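Local coordinates for protein aldo-keto reductase 2E (Bombyx mori, PDB 3WCZ) that reduces 3-dehydroecdysone as an NADP-dependent oxidoreductase of the aldo-keto reductase fold, and may help regulate molting in the silkworm, at residues Ile52-Ala55 against Asp60-Gln63; Leu21-Gly26 against Asp35-Ala40; Thr163-Leu168 against Leu199-Met204; Val177-Glu182 against Glu190-His195. One frame throughout, in Å; residues are numbered along the deposited sequence.

How the interactions relate
All four contacts lie against the same parallel barrel sheet and are mainly buried. Interactions 1 and 2 sit side by side, their centres 7 Å apart, on the neighbouring strands 21-22 and 51-53; interactions 3 and 4 form a second pair on the opposite side of the chain's centre, around strands 178-182 and 202-206. The first pair mixes polar and apolar contacts, with a weak hydroxyl-carboxylate bond in interaction 1 and a partly exposed salt bridge in interaction 2, and both include residues that bind NADP. The second pair is held by methyl groups. Gln180 of interaction 4 nevertheless reaches the cofactor side and bonds Asp53 of interaction 1, whereas interaction 3 lies farther out.

Interaction 1: residues Ile52-Ala55 against Asp60-Gln63; sequences IDTA and DEEQ. With NAP (NADP nicotinamide-adenine-dinucleotide phosphate), chain B.
Thr54 meets Asp60 through its hydroxyl: OG1 lies 3.1 Å from OD1 of Asp60, at best a weak hydrogen bond, between two side chains that run past each other in opposite directions. With OG1 turned anti to the backbone N (chi1 -168°), the hydroxyl leaves the strand end for the start of helix 61-73. Its one proton could serve another acceptor instead, and Thr23 OG1 is a further weak partner. Glu61 comes in beside this pair, crossing Thr54 at about a right angle, and its CG packs 4.0 Å from Thr54 CG2. Farther along the same side chain, OE2 lies 3.8 Å from Ala55 C. The polar end of Glu61 is held by other partners, since OE2 accepts hydrogen bonds from Thr86 OG1 and Ser105 OG. With an alanine at Glu61, the hydroxyls of Thr86 and Ser105 would probably lose their shared acceptor and a gap would open beside Thr54 and Ala55.

The contact closes the turn from strand 51-53 into helix 61-73, one beta-alpha step of the TIM barrel. Asp60 occupies the N-cap position of that helix, yet its carboxylate makes no capping bond. The intervening loop carries Tyr58, the probable proton donor, close to Asp60. One residue before Thr54, Asp53 points to the cofactor: OD2 accepts a 2.7 Å hydrogen bond from the ribose hydroxyl O2D of NADP and forms a salt bridge with Lys87. Lys87 NZ also bonds Thr54 O, while Asp53 O receives the hydroxyl of Thr23.

Interaction 2: residues Leu21-Gly26 against Asp35-Ala40; sequences LGTGRG and DEVRQA. With NAP (NADP nicotinamide-adenine-dinucleotide phosphate), chain B.
Arg25 runs over Val37 to reach Glu36. Beyond CB its chain bends at chi2 and chi3, CD coming to rest 3.7 Å from Val37 CG2. NE passes the same methyl, which then sits over one face of the guanidinium, offset toward its rim. At the tip, NH1 and NH2 both grip one oxygen end-on: NH1 is 2.7 Å and NH2 2.8 Å from Glu36 OE2. That oxygen lies in the guanidinium plane and is met on its anti side, with the carboxylate plane turned 82° from the guanidinium; the two N-H bonds are bent, 143° for NH1. The other carboxylate oxygen, OE1, has a weak partner in Thr261.

Deeper in, Val37 CG1 packs 4.0 Å from Thr23 CB, and Leu21 CD2 lies 4.3 Å from Ala40 CB. These apolar contacts seat helix 35-46 on strand 21-22, the first beta-alpha unit of the TIM barrel. The loop between them carries the cofactor: Gly24 N donates a 2.9 Å hydrogen bond to O3D of NADP, and a side chain on Gly22 would collide with that same hydroxyl.

A methionine in place of Arg25 would probably leave Glu36 OE2 without its charged mate and the carboxylate freer to turn. The ion pair thus links the NADP-binding loop to helix 35-46 near the surface, over an apolar layer.

Interaction 3: residues Thr163-Leu168 against Leu199-Met204; sequences TQITRL and LGIAVM
Ile165 of helix 162-170 packs against Leu199 and Ile201, at the turn where helix 190-198 gives way to strand 202-206 of the TIM barrel. The turn is a Schellman motif: Gly200, with positive phi, is its C-prime residue, and Ile201 N and Gly200 N bond back to the carbonyls of Cys196 and Gln197. That reversal brings Leu199 and Ile201 round so that both extend toward the neighbouring helix.

The tight part is small and wholly apolar. Ile165 presents one branch, CG2, held anti to its backbone N, and both partners approach this methyl with their ends: Leu199 CD1 at 3.8 Å and Ile201 CD1 at 3.8 Å. Ile165 and each partner lie alongside one another, pointing opposite ways. The Ile201 side is the buried one. Ile165 and Ile201 both pack on Cys196, and Ile165 also touches Phe160, while its other branch, ending in CD1, reaches inward to Asn179 of strand 178-182.

The Leu199 side is the one nearer solvent: Leu199 is partly exposed though its methyl packs just as closely, Gly200 is at the surface, and Thr166, one residue along the helix, turns away from the turn and bonds Ala162 O within its own helix. The two segments bury just 121 Å² between them. The bound NADP lies about 13 Å from the Ile165 side chain, and the contact joins helix 162-170 to the turn that leads from helix 190-198 into strand 202-206. Leu199 CD1 and Ile201 CD1 themselves stand 4.6 Å apart, with Ile165 CG2 set against both.

Interaction 4: residues Val177-Glu182 against Glu190-His195; sequences VINQIE and EPLVAH. With NAP (NADP nicotinamide-adenine-dinucleotide phosphate), chain B.
Ile181 makes almost the whole contact with Leu192 and Val193 through one methyl, CD1, reached by a seldom-used first torsion: CG1 stands between the backbone N and the carbonyl carbon (chi1 56°). Extended beyond it, the chain brings CD1 to 3.7 Å from Leu192 CD2 and 4.2 Å from Val193 CG2. Leu192 comes down obliquely with CG anti to its backbone N, and its CD2 also lies 4.3 Å from Asn179 ND2. That amide nitrogen donates a hydrogen bond to Phe160 O, and touches the leucine merely as a neighbour.

Strand 178-182 and helix 190-195 run almost antiparallel, at 168°, with axes 10.4 Å apart. They are the strand and helix of one beta-alpha-beta unit of the TIM barrel, and strand 202-206 follows. Ile181 also packs on Val203 of that strand, while Leu192 touches Ala162 of helix 162-170.

Between Asn179 and Ile181, Gln180 points to the barrel interior. Its extended chain carries OE1 to 2.9 Å from the carboxamide oxygen O7N of NADP, and NE2 bonds Asp53 OD1. The contact of Ile181 with Leu192 and Val193 therefore rests on dispersion between methyls, with the hydrogen-bonded amide of Asn179 at its edge, while on the cofactor side the amide of Gln180 is tied to the NADP-binding Asp53 across the barrel.

Interaction 1: residues Ile52-Ala55 against Asp60-Gln63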
# COMPACT_ATOMS: atom_id res chain seq x y z
N ILE A 52 -6.25 5.16 4.37
CA ILE A 52 -6.47 5.19 2.92
C ILE A 52 -5.11 5.28 2.25
O ILE A 52 -4.30 6.11 2.67
CB ILE A 52 -7.30 6.39 2.46
CG1 ILE A 52 -8.57 6.57 3.31
CG2 ILE A 52 -7.61 6.27 0.98
CD1 ILE A 52 -9.60 5.46 3.22
N ASP A 53 -4.86 4.44 1.24
CA ASP A 53 -3.63 4.45 0.44
C ASP A 53 -3.94 5.02 -0.94
O ASP A 53 -4.83 4.50 -1.63
CB ASP A 53 -3.05 3.04 0.27
CG ASP A 53 -1.77 3.04 -0.53
OD1 ASP A 53 -0.72 3.34 0.07
OD2 ASP A 53 -1.80 2.76 -1.75
N THR A 54 -3.25 6.08 -1.33
CA THR A 54 -3.38 6.67 -2.64
C THR A 54 -2.01 7.07 -3.17
O THR A 54 -0.99 6.68 -2.61
CB THR A 54 -4.41 7.84 -2.61
OG1 THR A 54 -4.75 8.26 -3.94
CG2 THR A 54 -3.92 9.04 -1.86
N ALA A 55 -1.99 7.81 -4.28
CA ALA A 55 -0.73 8.19 -4.92
C ALA A 55 -0.99 9.28 -5.92
O ALA A 55 -2.06 9.33 -6.54
CB ALA A 55 -0.10 7.02 -5.62
N ASP A 60 -6.22 10.31 -8.69
CA ASP A 60 -7.50 10.28 -7.97
C ASP A 60 -7.40 10.84 -6.56
O ASP A 60 -8.29 10.62 -5.76
CB ASP A 60 -8.19 8.89 -7.98
CG ASP A 60 -7.41 7.81 -7.25
OD1 ASP A 60 -6.42 8.07 -6.55
OD2 ASP A 60 -7.88 6.64 -7.37
N GLU A 61 -6.35 11.59 -6.26
CA GLU A 61 -6.27 12.25 -4.96
C GLU A 61 -7.45 13.18 -4.73
O GLU A 61 -7.91 13.35 -3.59
CB GLU A 61 -4.93 12.99 -4.77
CG GLU A 61 -3.75 12.05 -4.50
CD GLU A 61 -2.41 12.71 -4.68
OE1 GLU A 61 -2.28 13.52 -5.62
OE2 GLU A 61 -1.49 12.41 -3.89
N GLU A 62 -7.94 13.80 -5.81
CA GLU A 62 -9.09 14.68 -5.67
C GLU A 62 -10.30 13.90 -5.15
O GLU A 62 -11.01 14.37 -4.24
CB GLU A 62 -9.40 15.34 -7.02
CG GLU A 62 -10.71 16.12 -7.08
CD GLU A 62 -10.94 16.77 -8.45
OE1 GLU A 62 -10.06 16.64 -9.34
OE2 GLU A 62 -11.99 17.42 -8.64
N GLN A 63 -10.55 12.72 -5.70
CA GLN A 63 -11.67 11.88 -5.28
C GLN A 63 -11.47 11.40 -3.84
O GLN A 63 -12.41 11.38 -3.04
CB GLN A 63 -11.82 10.67 -6.19
CG GLN A 63 -12.47 10.97 -7.53
CD GLN A 63 -11.66 11.91 -8.40
OE1 GLN A 63 -10.45 11.80 -8.50
NE2 GLN A 63 -12.35 12.86 -9.03
PA NAP B . -6.15 -5.79 -5.07
O1A NAP B . -6.62 -5.15 -3.83
O2A NAP B . -5.04 -6.72 -5.11
O5B NAP B . -7.31 -6.41 -5.92
C5B NAP B . -8.47 -5.69 -6.19
C4B NAP B . -9.53 -6.48 -6.94
O4B NAP B . -10.10 -7.47 -6.06
C3B NAP B . -10.66 -5.71 -7.51
O3B NAP B . -10.98 -6.30 -8.75
C2B NAP B . -11.71 -5.88 -6.53
O2B NAP B . -13.02 -5.71 -7.04
C1B NAP B . -11.50 -7.28 -6.02
N9A NAP B . -11.91 -7.56 -4.66
C8A NAP B . -11.73 -6.74 -3.61
N7A NAP B . -12.10 -7.32 -2.48
C5A NAP B . -12.55 -8.57 -2.80
C6A NAP B . -13.06 -9.63 -2.05
N6A NAP B . -13.26 -9.59 -0.66
N1A NAP B . -13.41 -10.74 -2.73
C2A NAP B . -13.25 -10.82 -4.05
N3A NAP B . -12.75 -9.83 -4.80
C4A NAP B . -12.39 -8.71 -4.17
O3 NAP B . -5.82 -4.57 -6.08
PN NAP B . -4.61 -3.60 -6.45
O1N NAP B . -5.26 -2.32 -6.84
O2N NAP B . -3.74 -4.31 -7.43
O5D NAP B . -3.74 -3.41 -5.13
C5D NAP B . -4.29 -2.83 -4.00
C4D NAP B . -3.78 -1.42 -3.67
O4D NAP B . -2.40 -1.42 -3.38
C3D NAP B . -3.90 -0.43 -4.79
O3D NAP B . -5.23 -0.04 -5.03
C2D NAP B . -3.00 0.62 -4.34
O2D NAP B . -3.58 1.36 -3.30
C1D NAP B . -1.83 -0.20 -3.85
N1N NAP B . -0.75 -0.51 -4.79
C2N NAP B . 0.44 0.10 -4.69
C3N NAP B . 1.46 -0.21 -5.56
C7N NAP B . 2.75 0.47 -5.34
O7N NAP B . 3.08 0.96 -4.23
N7N NAP B . 3.63 0.42 -6.36
C4N NAP B . 1.26 -1.11 -6.62
C5N NAP B . 0.02 -1.76 -6.71
C6N NAP B . -0.95 -1.43 -5.78
P2B NAP B . -14.07 -4.68 -6.41
O1X NAP B . -15.29 -4.80 -7.34
O2X NAP B . -14.40 -5.14 -5.06
O3X NAP B . -13.43 -3.31 -6.45

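Interaction 2: residues Leu21-Gly26 against Asp35-Ala40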
# COMPACT_ATOMS: atom_id res chain seq x y z
N LEU A 21 -7.43 1.00 2.75
CA LEU A 21 -8.17 0.95 1.50
C LEU A 21 -7.27 1.31 0.32
O LEU A 21 -6.67 2.39 0.32
CB LEU A 21 -9.36 1.90 1.52
CG LEU A 21 -10.18 1.91 0.22
CD1 LEU A 21 -10.99 0.62 0.05
CD2 LEU A 21 -11.09 3.10 0.13
N GLY A 22 -7.17 0.44 -0.66
CA GLY A 22 -6.47 0.79 -1.88
C GLY A 22 -7.30 1.63 -2.83
O GLY A 22 -8.50 1.38 -3.00
N THR A 23 -6.66 2.63 -3.42
CA THR A 23 -7.32 3.50 -4.39
C THR A 23 -6.59 3.55 -5.72
O THR A 23 -6.87 4.43 -6.54
CB THR A 23 -7.53 4.92 -3.83
OG1 THR A 23 -6.27 5.60 -3.66
CG2 THR A 23 -8.30 4.90 -2.50
N GLY A 24 -5.70 2.61 -5.97
CA GLY A 24 -5.16 2.46 -7.30
C GLY A 24 -6.24 1.94 -8.23
O GLY A 24 -7.20 1.26 -7.80
N ARG A 25 -6.08 2.22 -9.52
CA ARG A 25 -7.12 1.94 -10.50
C ARG A 25 -6.75 0.83 -11.47
O ARG A 25 -7.45 0.65 -12.48
CB ARG A 25 -7.39 3.20 -11.32
CG ARG A 25 -7.66 4.43 -10.48
CD ARG A 25 -8.92 4.24 -9.72
NE ARG A 25 -10.10 4.30 -10.59
CZ ARG A 25 -11.22 3.61 -10.39
NH1 ARG A 25 -11.34 2.75 -9.35
NH2 ARG A 25 -12.23 3.77 -11.26
N GLY A 26 -5.70 0.07 -11.17
CA GLY A 26 -5.30 -1.01 -12.06
C GLY A 26 -6.39 -2.03 -12.35
O GLY A 26 -6.43 -2.62 -13.43
N ASP A 35 -15.34 8.58 -9.96
CA ASP A 35 -16.11 8.99 -8.79
C ASP A 35 -16.33 7.83 -7.84
O ASP A 35 -16.58 8.03 -6.65
CB ASP A 35 -17.45 9.59 -9.22
CG ASP A 35 -18.21 10.22 -8.06
OD1 ASP A 35 -17.65 11.14 -7.42
OD2 ASP A 35 -19.36 9.80 -7.80
N GLU A 36 -16.25 6.59 -8.34
CA GLU A 36 -16.40 5.45 -7.44
C GLU A 36 -15.32 5.42 -6.36
O GLU A 36 -15.52 4.80 -5.32
CB GLU A 36 -16.38 4.13 -8.21
CG GLU A 36 -14.99 3.78 -8.77
CD GLU A 36 -14.92 2.37 -9.34
OE1 GLU A 36 -15.94 1.64 -9.27
OE2 GLU A 36 -13.84 2.00 -9.87
N VAL A 37 -14.20 6.08 -6.58
CA VAL A 37 -13.16 6.14 -5.56
C VAL A 37 -13.61 7.03 -4.41
O VAL A 37 -13.37 6.71 -3.26
CB VAL A 37 -11.84 6.66 -6.18
CG1 VAL A 37 -10.80 6.92 -5.10
CG2 VAL A 37 -11.30 5.67 -7.23
N ARG A 38 -14.25 8.16 -4.69
CA ARG A 38 -14.80 9.01 -3.65
C ARG A 38 -15.79 8.21 -2.83
O ARG A 38 -15.72 8.18 -1.59
CB ARG A 38 -15.49 10.24 -4.26
CG ARG A 38 -16.28 11.06 -3.25
CD ARG A 38 -17.30 12.02 -3.92
NE ARG A 38 -18.26 11.25 -4.70
CZ ARG A 38 -19.22 10.51 -4.15
NH1 ARG A 38 -19.42 10.51 -2.85
NH2 ARG A 38 -19.98 9.77 -4.93
N GLN A 39 -16.69 7.50 -3.50
CA GLN A 39 -17.69 6.71 -2.80
C GLN A 39 -17.05 5.59 -1.98
O GLN A 39 -17.47 5.32 -0.86
CB GLN A 39 -18.68 6.14 -3.82
CG GLN A 39 -19.88 5.42 -3.18
CD GLN A 39 -20.71 6.36 -2.33
OE1 GLN A 39 -21.22 7.37 -2.83
NE2 GLN A 39 -20.82 6.08 -1.03
N ALA A 40 -16.02 4.94 -2.54
CA ALA A 40 -15.34 3.85 -1.84
C ALA A 40 -14.67 4.35 -0.56
O ALA A 40 -14.72 3.70 0.47
CB ALA A 40 -14.32 3.22 -2.73
PA NAP B . -6.15 -5.79 -5.07
O1A NAP B . -6.62 -5.15 -3.83
O2A NAP B . -5.04 -6.72 -5.11
O5B NAP B . -7.31 -6.41 -5.92
C5B NAP B . -8.47 -5.69 -6.19
C4B NAP B . -9.53 -6.48 -6.94
O4B NAP B . -10.10 -7.47 -6.06
C3B NAP B . -10.66 -5.71 -7.51
O3B NAP B . -10.98 -6.30 -8.75
C2B NAP B . -11.71 -5.88 -6.53
O2B NAP B . -13.02 -5.71 -7.04
C1B NAP B . -11.50 -7.28 -6.02
N9A NAP B . -11.91 -7.56 -4.66
C8A NAP B . -11.73 -6.74 -3.61
N7A NAP B . -12.10 -7.32 -2.48
C5A NAP B . -12.55 -8.57 -2.80
C6A NAP B . -13.06 -9.63 -2.05
N6A NAP B . -13.26 -9.59 -0.66
N1A NAP B . -13.41 -10.74 -2.73
C2A NAP B . -13.25 -10.82 -4.05
N3A NAP B . -12.75 -9.83 -4.80
C4A NAP B . -12.39 -8.71 -4.17
O3 NAP B . -5.82 -4.57 -6.08
PN NAP B . -4.61 -3.60 -6.45
O1N NAP B . -5.26 -2.32 -6.84
O2N NAP B . -3.74 -4.31 -7.43
O5D NAP B . -3.74 -3.41 -5.13
C5D NAP B . -4.29 -2.83 -4.00
C4D NAP B . -3.78 -1.42 -3.67
O4D NAP B . -2.40 -1.42 -3.38
C3D NAP B . -3.90 -0.43 -4.79
O3D NAP B . -5.23 -0.04 -5.03
C2D NAP B . -3.00 0.62 -4.34
O2D NAP B . -3.58 1.36 -3.30
C1D NAP B . -1.83 -0.20 -3.85
N1N NAP B . -0.75 -0.51 -4.79
C2N NAP B . 0.44 0.10 -4.69
C3N NAP B . 1.46 -0.21 -5.56
C7N NAP B . 2.75 0.47 -5.34
O7N NAP B . 3.08 0.96 -4.23
N7N NAP B . 3.63 0.42 -6.36
C4N NAP B . 1.26 -1.11 -6.62
C5N NAP B . 0.02 -1.76 -6.71
C6N NAP B . -0.95 -1.43 -5.78
P2B NAP B . -14.07 -4.68 -6.41
O1X NAP B . -15.29 -4.80 -7.34
O2X NAP B . -14.40 -5.14 -5.06
O3X NAP B . -13.43 -3.31 -6.45

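Interaction 3: residues Thr163-Leu168 against Leu199-Met204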
# COMPACT_ATOMS: atom_id res chain seq x y z
N THR A 163 18.80 -4.70 -1.01
CA THR A 163 20.04 -3.93 -1.13
C THR A 163 19.76 -2.44 -1.00
O THR A 163 20.54 -1.69 -0.38
CB THR A 163 20.73 -4.26 -2.48
OG1 THR A 163 21.21 -5.61 -2.42
CG2 THR A 163 21.89 -3.30 -2.74
N GLN A 164 18.67 -1.99 -1.59
CA GLN A 164 18.29 -0.58 -1.52
C GLN A 164 17.87 -0.19 -0.11
O GLN A 164 18.20 0.90 0.36
CB GLN A 164 17.17 -0.29 -2.52
CG GLN A 164 17.63 -0.44 -3.94
CD GLN A 164 16.50 -0.44 -4.96
OE1 GLN A 164 15.36 -0.84 -4.68
NE2 GLN A 164 16.81 0.02 -6.15
N ILE A 165 17.15 -1.06 0.57
CA ILE A 165 16.78 -0.82 1.95
C ILE A 165 18.04 -0.70 2.82
O ILE A 165 18.16 0.25 3.61
CB ILE A 165 15.85 -1.91 2.48
CG1 ILE A 165 14.45 -1.77 1.90
CG2 ILE A 165 15.79 -1.88 4.00
CD1 ILE A 165 13.70 -0.53 2.32
N THR A 166 18.96 -1.64 2.67
CA THR A 166 20.20 -1.59 3.46
C THR A 166 20.96 -0.28 3.19
O THR A 166 21.44 0.38 4.14
CB THR A 166 21.06 -2.82 3.15
OG1 THR A 166 20.37 -3.98 3.60
CG2 THR A 166 22.44 -2.75 3.79
N ARG A 167 21.09 0.10 1.92
CA ARG A 167 21.85 1.30 1.59
C ARG A 167 21.16 2.52 2.14
O ARG A 167 21.81 3.45 2.65
CB ARG A 167 22.00 1.41 0.08
CG ARG A 167 22.81 2.61 -0.39
CD ARG A 167 23.29 2.43 -1.83
NE ARG A 167 24.04 3.60 -2.29
CZ ARG A 167 23.48 4.68 -2.80
NH1 ARG A 167 22.16 4.80 -2.95
NH2 ARG A 167 24.24 5.71 -3.18
N LEU A 168 19.84 2.57 2.03
CA LEU A 168 19.09 3.68 2.54
C LEU A 168 19.26 3.80 4.04
O LEU A 168 19.55 4.90 4.53
CB LEU A 168 17.61 3.55 2.12
CG LEU A 168 16.69 4.68 2.57
CD1 LEU A 168 17.20 6.01 2.03
CD2 LEU A 168 15.26 4.44 2.11
N LEU A 199 14.92 -4.89 10.53
CA LEU A 199 15.43 -3.53 10.65
C LEU A 199 14.40 -2.55 11.27
O LEU A 199 14.62 -1.35 11.29
CB LEU A 199 15.83 -3.03 9.27
CG LEU A 199 17.08 -3.70 8.70
CD1 LEU A 199 17.22 -3.42 7.22
CD2 LEU A 199 18.29 -3.22 9.43
N GLY A 200 13.28 -3.08 11.75
CA GLY A 200 12.21 -2.26 12.29
C GLY A 200 11.42 -1.46 11.27
O GLY A 200 10.81 -0.44 11.61
N ILE A 201 11.43 -1.94 10.03
CA ILE A 201 10.69 -1.32 8.96
C ILE A 201 9.47 -2.19 8.67
O ILE A 201 9.61 -3.35 8.26
CB ILE A 201 11.59 -1.19 7.71
CG1 ILE A 201 12.82 -0.32 8.00
CG2 ILE A 201 10.79 -0.64 6.52
CD1 ILE A 201 13.86 -0.36 6.90
N ALA A 202 8.28 -1.65 8.92
CA ALA A 202 7.05 -2.39 8.67
C ALA A 202 6.78 -2.48 7.17
O ALA A 202 7.29 -1.68 6.37
CB ALA A 202 5.87 -1.75 9.39
N VAL A 203 5.99 -3.47 6.78
CA VAL A 203 5.68 -3.71 5.38
C VAL A 203 4.19 -3.53 5.11
O VAL A 203 3.37 -4.16 5.77
CB VAL A 203 6.15 -5.09 4.95
CG1 VAL A 203 5.68 -5.40 3.54
CG2 VAL A 203 7.67 -5.15 5.10
N MET A 204 3.88 -2.70 4.12
CA MET A 204 2.54 -2.63 3.54
C MET A 204 2.54 -3.54 2.33
O MET A 204 3.48 -3.51 1.53
CB MET A 204 2.15 -1.20 3.15
CG MET A 204 1.91 -0.28 4.32
SD MET A 204 1.54 1.44 3.84
CE MET A 204 -0.15 1.26 3.23

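Interaction 4: residues Val177-Glu182 against Glu190-His195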
# COMPACT_ATOMS: atom_id res chain seq x y z
N VAL A 177 9.75 4.30 7.84
CA VAL A 177 8.83 3.56 8.74
C VAL A 177 8.26 2.32 8.07
O VAL A 177 7.94 1.35 8.75
CB VAL A 177 7.64 4.41 9.23
CG1 VAL A 177 8.11 5.55 10.13
CG2 VAL A 177 6.80 4.96 8.07
N ILE A 178 8.20 2.36 6.73
CA ILE A 178 7.49 1.38 5.92
C ILE A 178 8.19 1.19 4.59
O ILE A 178 8.72 2.14 4.04
CB ILE A 178 6.03 1.85 5.69
CG1 ILE A 178 5.20 1.41 6.90
CG2 ILE A 178 5.42 1.29 4.35
CD1 ILE A 178 3.90 2.10 7.06
N ASN A 179 8.15 -0.04 4.09
CA ASN A 179 8.41 -0.38 2.70
C ASN A 179 7.13 -1.00 2.18
O ASN A 179 6.70 -2.06 2.69
CB ASN A 179 9.63 -1.31 2.56
CG ASN A 179 10.05 -1.55 1.11
OD1 ASN A 179 9.71 -0.78 0.21
ND2 ASN A 179 10.88 -2.57 0.90
N GLN A 180 6.52 -0.36 1.18
CA GLN A 180 5.29 -0.88 0.59
C GLN A 180 5.64 -1.68 -0.66
O GLN A 180 6.19 -1.13 -1.63
CB GLN A 180 4.32 0.27 0.28
CG GLN A 180 3.05 -0.20 -0.44
CD GLN A 180 1.97 0.83 -0.72
OE1 GLN A 180 1.42 0.84 -1.83
NE2 GLN A 180 1.64 1.67 0.24
N ILE A 181 5.36 -2.98 -0.61
CA ILE A 181 5.79 -3.90 -1.66
C ILE A 181 4.66 -4.89 -1.96
O ILE A 181 3.69 -5.02 -1.18
CB ILE A 181 7.09 -4.65 -1.26
CG1 ILE A 181 6.90 -5.37 0.06
CG2 ILE A 181 8.24 -3.66 -1.20
CD1 ILE A 181 8.06 -6.32 0.43
N GLU A 182 4.77 -5.59 -3.08
CA GLU A 182 3.76 -6.57 -3.47
C GLU A 182 3.87 -7.84 -2.65
O GLU A 182 4.91 -8.48 -2.68
CB GLU A 182 3.92 -6.91 -4.95
CG GLU A 182 2.82 -7.82 -5.41
CD GLU A 182 2.87 -8.19 -6.86
OE1 GLU A 182 3.37 -7.43 -7.70
OE2 GLU A 182 2.34 -9.27 -7.18
N GLU A 190 9.31 -13.48 0.90
CA GLU A 190 9.64 -13.83 2.27
C GLU A 190 10.97 -13.24 2.75
O GLU A 190 11.03 -12.66 3.83
CB GLU A 190 9.53 -15.35 2.48
CG GLU A 190 8.05 -15.80 2.38
CD GLU A 190 7.86 -17.27 2.03
OE1 GLU A 190 8.35 -18.09 2.79
OE2 GLU A 190 7.24 -17.62 0.99
N PRO A 191 12.04 -13.36 1.97
CA PRO A 191 13.29 -12.78 2.45
C PRO A 191 13.24 -11.26 2.60
O PRO A 191 13.77 -10.75 3.57
CB PRO A 191 14.31 -13.24 1.40
CG PRO A 191 13.72 -14.53 0.86
CD PRO A 191 12.26 -14.27 0.83
N LEU A 192 12.59 -10.55 1.68
CA LEU A 192 12.57 -9.10 1.78
C LEU A 192 11.73 -8.66 2.97
O LEU A 192 12.10 -7.73 3.68
CB LEU A 192 12.05 -8.46 0.49
CG LEU A 192 12.00 -6.92 0.49
CD1 LEU A 192 13.34 -6.30 0.87
CD2 LEU A 192 11.54 -6.39 -0.86
N VAL A 193 10.60 -9.31 3.19
CA VAL A 193 9.79 -9.00 4.37
C VAL A 193 10.60 -9.21 5.65
O VAL A 193 10.63 -8.36 6.54
CB VAL A 193 8.49 -9.80 4.39
CG1 VAL A 193 7.82 -9.71 5.73
CG2 VAL A 193 7.57 -9.31 3.30
N ALA A 194 11.27 -10.35 5.74
CA ALA A 194 12.08 -10.64 6.92
C ALA A 194 13.18 -9.59 7.10
O ALA A 194 13.45 -9.14 8.22
CB ALA A 194 12.68 -12.04 6.83
N HIS A 195 13.82 -9.20 6.01
CA HIS A 195 14.88 -8.19 6.08
C HIS A 195 14.32 -6.88 6.63
O HIS A 195 14.89 -6.28 7.55
CB HIS A 195 15.43 -8.02 4.66
CG HIS A 195 16.56 -7.05 4.54
ND1 HIS A 195 17.80 -7.27 5.11
CD2 HIS A 195 16.65 -5.89 3.87
CE1 HIS A 195 18.60 -6.27 4.79
NE2 HIS A 195 17.92 -5.42 4.04
PA NAP B . -6.15 -5.79 -5.07
O1A NAP B . -6.62 -5.15 -3.83
O2A NAP B . -5.04 -6.72 -5.11
O5B NAP B . -7.31 -6.41 -5.92
C5B NAP B . -8.47 -5.69 -6.19
C4B NAP B . -9.53 -6.48 -6.94
O4B NAP B . -10.10 -7.47 -6.06
C3B NAP B . -10.66 -5.71 -7.51
O3B NAP B . -10.98 -6.30 -8.75
C2B NAP B . -11.71 -5.88 -6.53
O2B NAP B . -13.02 -5.71 -7.04
C1B NAP B . -11.50 -7.28 -6.02
N9A NAP B . -11.91 -7.56 -4.66
C8A NAP B . -11.73 -6.74 -3.61
N7A NAP B . -12.10 -7.32 -2.48
C5A NAP B . -12.55 -8.57 -2.80
C6A NAP B . -13.06 -9.63 -2.05
N6A NAP B . -13.26 -9.59 -0.66
N1A NAP B . -13.41 -10.74 -2.73
C2A NAP B . -13.25 -10.82 -4.05
N3A NAP B . -12.75 -9.83 -4.80
C4A NAP B . -12.39 -8.71 -4.17
O3 NAP B . -5.82 -4.57 -6.08
PN NAP B . -4.61 -3.60 -6.45
O1N NAP B . -5.26 -2.32 -6.84
O2N NAP B . -3.74 -4.31 -7.43
O5D NAP B . -3.74 -3.41 -5.13
C5D NAP B . -4.29 -2.83 -4.00
C4D NAP B . -3.78 -1.42 -3.67
O4D NAP B . -2.40 -1.42 -3.38
C3D NAP B . -3.90 -0.43 -4.79
O3D NAP B . -5.23 -0.04 -5.03
C2D NAP B . -3.00 0.62 -4.34
O2D NAP B . -3.58 1.36 -3.30
C1D NAP B . -1.83 -0.20 -3.85
N1N NAP B . -0.75 -0.51 -4.79
C2N NAP B . 0.44 0.10 -4.69
C3N NAP B . 1.46 -0.21 -5.56
C7N NAP B . 2.75 0.47 -5.34
O7N NAP B . 3.08 0.96 -4.23
N7N NAP B . 3.63 0.42 -6.36
C4N NAP B . 1.26 -1.11 -6.62
C5N NAP B . 0.02 -1.76 -6.71
C6N NAP B . -0.95 -1.43 -5.78
P2B NAP B . -14.07 -4.68 -6.41
O1X NAP B . -15.29 -4.80 -7.34
O2X NAP B . -14.40 -5.14 -5.06
O3X NAP B . -13.43 -3.31 -6.45